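Local coordinates for HTH-type transcriptional regulator mcbR (Escherichia coli UMEA 3718-1, PDB 4P9F), which represses transcription of mcbA by binding its promoter region, which prevents colanic acid overproduction and mucoidy and is important for biofilm formation, at residues L131-L134 against A135-R139; S140-P143 against I144-E147; Q204-A207 against I208-Q212. All coordinates share one frame; numbering follows the deposited sequence.

Interaction 1. Residues L131-L134 against A135-R139; sequences LFRL and AIYHR
Leu134 lays its branched end over the imidazole of His138, one turn further along the helix. CG sits 4.0 Å from the centroid of the His138 ring, over the face, as a CH-pi contact. CD1 and CD2 flank the contact, CD1 3.8 Å from His138 NE2. The carbonyl O of Leu134 also lies over a face of this ring, near its rim, and accepts from His138 N at 2.9 Å.

Tyr137 is placed in a similar way. Its CG lies anti to its own carbonyl carbon (chi1 -60°), which folds the ring back over the preceding turn. Arg133 O then stands 3.1 Å above the ring plane, offset toward the rim. The same oxygen accepts from Tyr137 N at 2.9 Å, in the carbonyl plane. Arg133 runs alongside Tyr137, with the guanidinium and ring planes 79° apart. Its CD comes to 3.1 Å from Tyr137 OH. Both polar ends find Glu87: Arg133 NH1 by a salt bridge, Tyr137 OH by a hydrogen bond. One carboxylate oxygen, OE1, thus holds the two side chains together.

Phe132 and Ile136 make the third pair. Ile136 CD1 approaches the Phe132 ring off-centre, 3.7 Å from CE2. Leu106 of helix 100-119 and Leu182 of helix 177-187 pack on both residues.

The four backbone bonds from Ala135, Ile136, Tyr137 and His138 to the residue four places earlier are those of an alpha-helix. This is the last part of helix 122-138, with Phe132, Arg133, Leu134, Ile136 and Tyr137 buried in the all-helical FCD domain of a GntR-family regulator.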
loop_
_atom_site.group_PDB
_atom_site.type_symbol
_atom_site.label_atom_id
_atom_site.label_comp_id
_atom_site.label_asym_id
_atom_site.label_seq_id
_atom_site.Cartn_x
_atom_site.Cartn_y
_atom_site.Cartn_z
ATOM N N LEU A 131 1.551 17.611 4.644
ATOM C CA LEU A 131 0.920 17.717 5.955
ATOM C C LEU A 131 -0.556 18.085 5.823
ATOM O O LEU A 131 -1.406 17.602 6.566
ATOM C CB LEU A 131 1.648 18.771 6.789
ATOM C CG LEU A 131 2.990 18.361 7.394
ATOM C CD1 LEU A 131 3.572 19.506 8.203
ATOM C CD2 LEU A 131 2.871 17.093 8.233
ATOM N N PHE A 132 -0.845 18.962 4.873
ATOM C CA PHE A 132 -2.205 19.402 4.607
ATOM C C PHE A 132 -3.070 18.222 4.153
ATOM O O PHE A 132 -4.133 17.955 4.719
ATOM C CB PHE A 132 -2.185 20.516 3.551
ATOM C CG PHE A 132 -3.552 21.007 3.126
ATOM C CD1 PHE A 132 -4.252 21.924 3.905
ATOM C CD2 PHE A 132 -4.117 20.573 1.935
ATOM C CE1 PHE A 132 -5.506 22.387 3.517
ATOM C CE2 PHE A 132 -5.376 21.039 1.526
ATOM C CZ PHE A 132 -6.071 21.944 2.322
ATOM N N ARG A 133 -2.612 17.500 3.137
ATOM C CA ARG A 133 -3.429 16.408 2.624
ATOM C C ARG A 133 -3.549 15.272 3.646
ATOM O O ARG A 133 -4.612 14.682 3.811
ATOM C CB ARG A 133 -2.874 15.857 1.306
ATOM C CG ARG A 133 -3.303 16.650 0.056
ATOM C CD ARG A 133 -2.885 15.891 -1.211
ATOM N NE ARG A 133 -1.959 16.606 -2.070
ATOM C CZ ARG A 133 -1.427 16.076 -3.163
ATOM N NH1 ARG A 133 -1.739 14.834 -3.504
ATOM N NH2 ARG A 133 -0.584 16.780 -3.910
ATOM N N LEU A 134 -2.467 14.995 4.363
ATOM C CA LEU A 134 -2.493 13.922 5.347
ATOM C C LEU A 134 -3.429 14.242 6.509
ATOM O O LEU A 134 -4.114 13.359 7.008
ATOM C CB LEU A 134 -1.087 13.646 5.867
ATOM C CG LEU A 134 -0.892 12.273 6.503
ATOM C CD1 LEU A 134 -1.362 11.186 5.568
ATOM C CD2 LEU A 134 0.560 12.075 6.872
ATOM N N ALA A 135 -3.473 15.510 6.916
ATOM C CA ALA A 135 -4.394 15.948 7.948
ATOM C C ALA A 135 -5.830 15.684 7.513
ATOM O O ALA A 135 -6.679 15.295 8.323
ATOM C CB ALA A 135 -4.193 17.435 8.264
ATOM N N ILE A 136 -6.105 15.907 6.237
ATOM C CA ILE A 136 -7.418 15.598 5.700
ATOM C C ILE A 136 -7.663 14.095 5.763
ATOM O O ILE A 136 -8.664 13.641 6.330
ATOM C CB ILE A 136 -7.567 16.077 4.234
ATOM C CG1 ILE A 136 -7.470 17.609 4.155
ATOM C CG2 ILE A 136 -8.894 15.611 3.651
ATOM C CD1 ILE A 136 -7.321 18.136 2.722
ATOM N N TYR A 137 -6.730 13.333 5.191
ATOM C CA TYR A 137 -6.916 11.896 5.012
ATOM C C TYR A 137 -7.110 11.175 6.332
ATOM O O TYR A 137 -7.879 10.219 6.399
ATOM C CB TYR A 137 -5.734 11.280 4.260
ATOM C CG TYR A 137 -5.506 11.854 2.886
ATOM C CD1 TYR A 137 -6.505 12.560 2.225
ATOM C CD2 TYR A 137 -4.284 11.693 2.247
ATOM C CE1 TYR A 137 -6.295 13.089 0.964
ATOM C CE2 TYR A 137 -4.064 12.213 0.988
ATOM C CZ TYR A 137 -5.074 12.915 0.349
ATOM O OH TYR A 137 -4.842 13.444 -0.908
ATOM N N HIS A 138 -6.427 11.644 7.378
ATOM C CA HIS A 138 -6.519 11.013 8.684
ATOM C C HIS A 138 -7.941 11.005 9.228
ATOM O O HIS A 138 -8.301 10.093 9.977
ATOM C CB HIS A 138 -5.589 11.707 9.693
ATOM C CG HIS A 138 -4.156 11.284 9.590
ATOM N ND1 HIS A 138 -3.134 11.961 10.220
ATOM C CD2 HIS A 138 -3.580 10.232 8.961
ATOM C CE1 HIS A 138 -1.985 11.354 9.967
ATOM N NE2 HIS A 138 -2.227 10.304 9.206
ATOM N N ARG A 139 -8.747 11.997 8.847
ATOM C CA ARG A 139 -10.136 12.101 9.331
ATOM C C ARG A 139 -11.069 11.120 8.622
ATOM O O ARG A 139 -12.244 11.049 8.945
ATOM C CB ARG A 139 -10.665 13.537 9.193
ATOM C CG ARG A 139 -9.891 14.566 10.024
ATOM C CD ARG A 139 -9.969 14.243 11.508
ATOM N NE ARG A 139 -11.344 13.921 11.874
ATOM C CZ ARG A 139 -11.799 13.825 13.113
ATOM N NH1 ARG A 139 -10.989 14.041 14.145
ATOM N NH2 ARG A 139 -13.074 13.527 13.320
#

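Interaction 2. Residues S140-P143 against I144-E147; sequences SNMP and ILCE
Met142 and Leu145 supply the apolar part of this contact, their CB atoms meeting at 3.6 Å. Leu145 CD2 adds a looser touch on Met142 CB. Met142 is a selenomethionine here. Leu93 of helix 73-95 packs on its side chain, and Leu86 and Ala90 of that helix pack on Leu145.

The hydrogen bonds across the segments are backbone ones. Cys146 N reaches Met142 O at 3.0 Å, with an N-H...O angle of 167°. Glu147 N reaches Pro143 O at 2.9 Å. Met142 is the N-cap residue, and Pro143 opens helix 143-156.

Side-chain polar contacts hold the turn before it. Ser140 OG accepts the N-H of Met142, with OG and Met142 N 3.3 Å apart, which makes an ST turn. A chi1 of 68° puts OG between the backbone N and the carbonyl carbon of Ser140, from where it can reach the Met142 N-H. The hydroxyl is also hydrogen-bonded to Tyr137 O, and Cys146 SG lies 3.9 Å from OG. An alanine here would remove the hydroxyl, and the N-H of Met142 and the carbonyl of Tyr137 would probably each lose a partner, leaving the turn less firmly set.

The new helix meets the second subunit at its start. Glu78 OE2 of that subunit accepts from Leu145 N, and weakly from Ile144 N. An acidic group at first-turn N-H groups is likely to be favoured by the helix dipole, so the dimer partner probably helps to cap helix 143-156.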
loop_
_atom_site.group_PDB
_atom_site.type_symbol
_atom_site.label_atom_id
_atom_site.label_comp_id
_atom_site.label_asym_id
_atom_site.label_seq_id
_atom_site.Cartn_x
_atom_site.Cartn_y
_atom_site.Cartn_z
ATOM N N SER A 140 -10.542 10.363 7.661
ATOM C CA SER A 140 -11.304 9.275 7.038
ATOM C C SER A 140 -11.474 8.113 8.014
ATOM O O SER A 140 -12.252 7.200 7.759
ATOM C CB SER A 140 -10.603 8.754 5.788
ATOM O OG SER A 140 -9.401 8.089 6.147
ATOM N N ASN A 141 -10.714 8.149 9.112
ATOM C CA ASN A 141 -10.664 7.066 10.094
ATOM C C ASN A 141 -10.339 5.715 9.444
ATOM O O ASN A 141 -10.818 4.662 9.867
ATOM C CB ASN A 141 -11.970 7.006 10.892
ATOM C CG ASN A 141 -12.178 8.246 11.744
ATOM O OD1 ASN A 141 -11.208 8.848 12.212
ATOM N ND2 ASN A 141 -13.437 8.634 11.952
HETATM N N MSE A 142 -9.496 5.767 8.420
HETATM C CA MSE A 142 -8.951 4.572 7.795
HETATM C C MSE A 142 -7.436 4.606 7.841
HETATM O O MSE A 142 -6.818 5.000 6.856
HETATM C CB MSE A 142 -9.397 4.483 6.336
HETATM C CG MSE A 142 -10.852 4.759 6.139
HETATM SE SE MSE A 142 -11.817 3.103 6.238
HETATM C CE MSE A 142 -11.569 2.614 4.367
ATOM N N PRO A 143 -6.835 4.184 8.968
ATOM C CA PRO A 143 -5.381 4.228 9.195
ATOM C C PRO A 143 -4.570 3.445 8.173
ATOM O O PRO A 143 -3.470 3.867 7.815
ATOM C CB PRO A 143 -5.216 3.591 10.585
ATOM C CG PRO A 143 -6.549 3.648 11.200
ATOM C CD PRO A 143 -7.548 3.589 10.112
ATOM N N ILE A 144 -5.095 2.307 7.729
ATOM C CA ILE A 144 -4.403 1.489 6.735
ATOM C C ILE A 144 -4.417 2.172 5.363
ATOM O O ILE A 144 -3.416 2.147 4.621
ATOM C CB ILE A 144 -5.030 0.085 6.637
ATOM C CG1 ILE A 144 -4.956 -0.608 8.008
ATOM C CG2 ILE A 144 -4.296 -0.757 5.609
ATOM C CD1 ILE A 144 -5.531 -2.026 8.012
ATOM N N LEU A 145 -5.542 2.805 5.035
ATOM C CA LEU A 145 -5.630 3.578 3.795
ATOM C C LEU A 145 -4.618 4.711 3.831
ATOM O O LEU A 145 -3.845 4.873 2.902
ATOM C CB LEU A 145 -7.048 4.138 3.581
ATOM C CG LEU A 145 -7.303 5.093 2.410
ATOM C CD1 LEU A 145 -6.963 4.450 1.080
ATOM C CD2 LEU A 145 -8.774 5.560 2.391
ATOM N N CYS A 146 -4.593 5.462 4.928
ATOM C CA CYS A 146 -3.632 6.561 5.059
ATOM C C CYS A 146 -2.169 6.116 5.008
ATOM O O CYS A 146 -1.362 6.752 4.336
ATOM C CB CYS A 146 -3.882 7.313 6.379
ATOM S SG CYS A 146 -5.510 8.160 6.394
ATOM N N GLU A 147 -1.835 5.030 5.707
ATOM C CA GLU A 147 -0.471 4.495 5.681
ATOM C C GLU A 147 -0.085 4.100 4.266
ATOM O O GLU A 147 1.037 4.326 3.829
ATOM C CB GLU A 147 -0.305 3.289 6.625
ATOM C CG GLU A 147 1.184 2.959 6.993
ATOM C CD GLU A 147 1.982 2.173 5.915
ATOM O OE1 GLU A 147 1.372 1.465 5.079
ATOM O OE2 GLU A 147 3.238 2.254 5.915
#

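Interaction 3. Residues Q204-A207 against I208-Q212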
loop_
_atom_site.group_PDB
_atom_site.type_symbol
_atom_site.label_atom_id
_atom_site.label_comp_id
_atom_site.label_asym_id
_atom_site.label_seq_id
_atom_site.Cartn_x
_atom_site.Cartn_y
_atom_site.Cartn_z
ATOM N N GLN A 204 -2.174 19.045 -11.713
ATOM C CA GLN A 204 -1.240 20.152 -11.915
ATOM C C GLN A 204 0.143 19.850 -11.303
ATOM O O GLN A 204 1.167 20.235 -11.873
ATOM C CB GLN A 204 -1.814 21.460 -11.348
ATOM C CG GLN A 204 -1.906 21.528 -9.818
ATOM C CD GLN A 204 -2.505 22.840 -9.298
ATOM O OE1 GLN A 204 -3.101 23.611 -10.054
ATOM N NE2 GLN A 204 -2.334 23.097 -8.002
ATOM N N ASN A 205 0.188 19.136 -10.175
ATOM C CA ASN A 205 1.471 18.848 -9.526
ATOM C C ASN A 205 2.264 17.790 -10.307
ATOM O O ASN A 205 3.488 17.890 -10.469
ATOM C CB ASN A 205 1.268 18.408 -8.056
ATOM C CG ASN A 205 0.788 19.558 -7.159
ATOM O OD1 ASN A 205 0.819 20.719 -7.556
ATOM N ND2 ASN A 205 0.382 19.236 -5.936
ATOM N N ILE A 206 1.556 16.791 -10.803
ATOM C CA ILE A 206 2.139 15.741 -11.634
ATOM C C ILE A 206 2.707 16.309 -12.936
ATOM O O ILE A 206 3.787 15.906 -13.386
ATOM C CB ILE A 206 1.073 14.650 -11.954
ATOM C CG1 ILE A 206 0.777 13.798 -10.709
ATOM C CG2 ILE A 206 1.503 13.725 -13.084
ATOM C CD1 ILE A 206 -0.478 12.933 -10.865
ATOM N N ALA A 207 1.985 17.256 -13.527
ATOM C CA ALA A 207 2.409 17.888 -14.766
ATOM C C ALA A 207 3.792 18.518 -14.603
ATOM O O ALA A 207 4.628 18.477 -15.509
ATOM C CB ALA A 207 1.384 18.938 -15.196
ATOM N N ILE A 208 4.029 19.095 -13.433
ATOM C CA ILE A 208 5.329 19.655 -13.106
ATOM C C ILE A 208 6.400 18.567 -13.019
ATOM O O ILE A 208 7.515 18.742 -13.518
ATOM C CB ILE A 208 5.272 20.426 -11.777
ATOM C CG1 ILE A 208 4.217 21.525 -11.860
ATOM C CG2 ILE A 208 6.638 21.028 -11.435
ATOM C CD1 ILE A 208 4.006 22.240 -10.560
ATOM N N LEU A 209 6.060 17.446 -12.390
ATOM C CA LEU A 209 7.035 16.375 -12.223
ATOM C C LEU A 209 7.463 15.779 -13.552
ATOM O O LEU A 209 8.617 15.392 -13.701
ATOM C CB LEU A 209 6.487 15.254 -11.333
ATOM C CG LEU A 209 6.200 15.604 -9.879
ATOM C CD1 LEU A 209 5.827 14.352 -9.110
ATOM C CD2 LEU A 209 7.422 16.295 -9.251
ATOM N N TYR A 210 6.547 15.713 -14.516
ATOM C CA TYR A 210 6.854 15.056 -15.788
ATOM C C TYR A 210 7.858 15.837 -16.612
ATOM O O TYR A 210 8.472 15.277 -17.515
ATOM C CB TYR A 210 5.589 14.833 -16.616
ATOM C CG TYR A 210 4.842 13.586 -16.239
ATOM C CD1 TYR A 210 4.728 13.215 -14.915
ATOM C CD2 TYR A 210 4.227 12.790 -17.200
ATOM C CE1 TYR A 210 4.038 12.089 -14.548
ATOM C CE2 TYR A 210 3.526 11.648 -16.837
ATOM C CZ TYR A 210 3.439 11.311 -15.498
ATOM O OH TYR A 210 2.755 10.196 -15.068
ATOM N N GLN A 211 8.069 17.107 -16.278
ATOM C CA GLN A 211 9.017 17.913 -17.045
ATOM C C GLN A 211 10.436 17.325 -16.956
ATOM O O GLN A 211 11.276 17.609 -17.797
ATOM C CB GLN A 211 9.036 19.357 -16.537
ATOM C CG GLN A 211 7.716 20.121 -16.626
ATOM C CD GLN A 211 7.802 21.507 -15.965
ATOM O OE1 GLN A 211 8.859 21.912 -15.466
ATOM N NE2 GLN A 211 6.684 22.222 -15.943
ATOM N N GLN A 212 10.692 16.484 -15.957
ATOM C CA GLN A 212 12.054 15.991 -15.737
ATOM C C GLN A 212 12.471 14.912 -16.731
ATOM O O GLN A 212 13.662 14.647 -16.883
ATOM C CB GLN A 212 12.212 15.440 -14.319
ATOM C CG GLN A 212 11.551 14.083 -14.056
ATOM C CD GLN A 212 11.501 13.748 -12.578
ATOM O OE1 GLN A 212 12.482 13.279 -11.994
ATOM N NE2 GLN A 212 10.348 13.990 -11.960
#
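Ile206 CG2 rests against the ring of Tyr210, 3.4 Å from CE1. The two side chains run alongside each other. With chi1 at -84°, Tyr210 turns its ring back along the helix toward Ile206. Ile206 O is also close, 3.2 Å from Tyr210 CD1, and accepts from Tyr210 N at 3.0 Å.

Ile208 sits on another side of the helix. Its CG1 packs 3.3 Å from Gln204 O, beside a weak bond from Ile208 N to that oxygen. A second weak bond runs from Ile208 N to Asn205 O. Asn205 O takes a better one from Leu209 N at 3.2 Å.

These contacts lie in the last turns of helix 191-210, where the alpha-helical pattern gives way to a short 3-10 segment at 211-212. Gln211 N bonds to Ile208 O and Gln212 N to Leu209 O, each three residues back. The Gln212 side chain folds back as well. Its NE2 donates to Leu209 O at 2.8 Å, with an N-H...O angle of 160°. Gln212 N and NE2 come to Leu209 O from opposite faces of its carbonyl plane, and that oxygen is gripped twice.

Other parts of the fold set these groups. Asn80 of helix 73-95 packs on both Ile206 and Tyr210. Leu163 of helix 161-166 packs on Ile208 and Leu209. Gln212 NE2 also donates to Gly159 O, while Gln204 NE2 bonds to His175 O and Asn205 ND2 to Tyr179 OH.

In the fold
The three contacts follow one another in series; none nests in or crosses another. Each joins adjoining segments and closes just a turn or two of chain. Interaction 1 forms the end of helix 122-138. Interaction 2 follows directly, carrying the chain round into helix 143-156 and up to the second subunit. The two touch where Cys146 SG packs 3.1 Å from Tyr137 O, with centres about 10 Å apart. Interaction 3 comes much later, at the end of helix 191-210. It reaches interaction 1 through packing of Arg133 against Asn205. It stays clear of interaction 2, across the chain's centre, with nearest atoms about 16 Å apart.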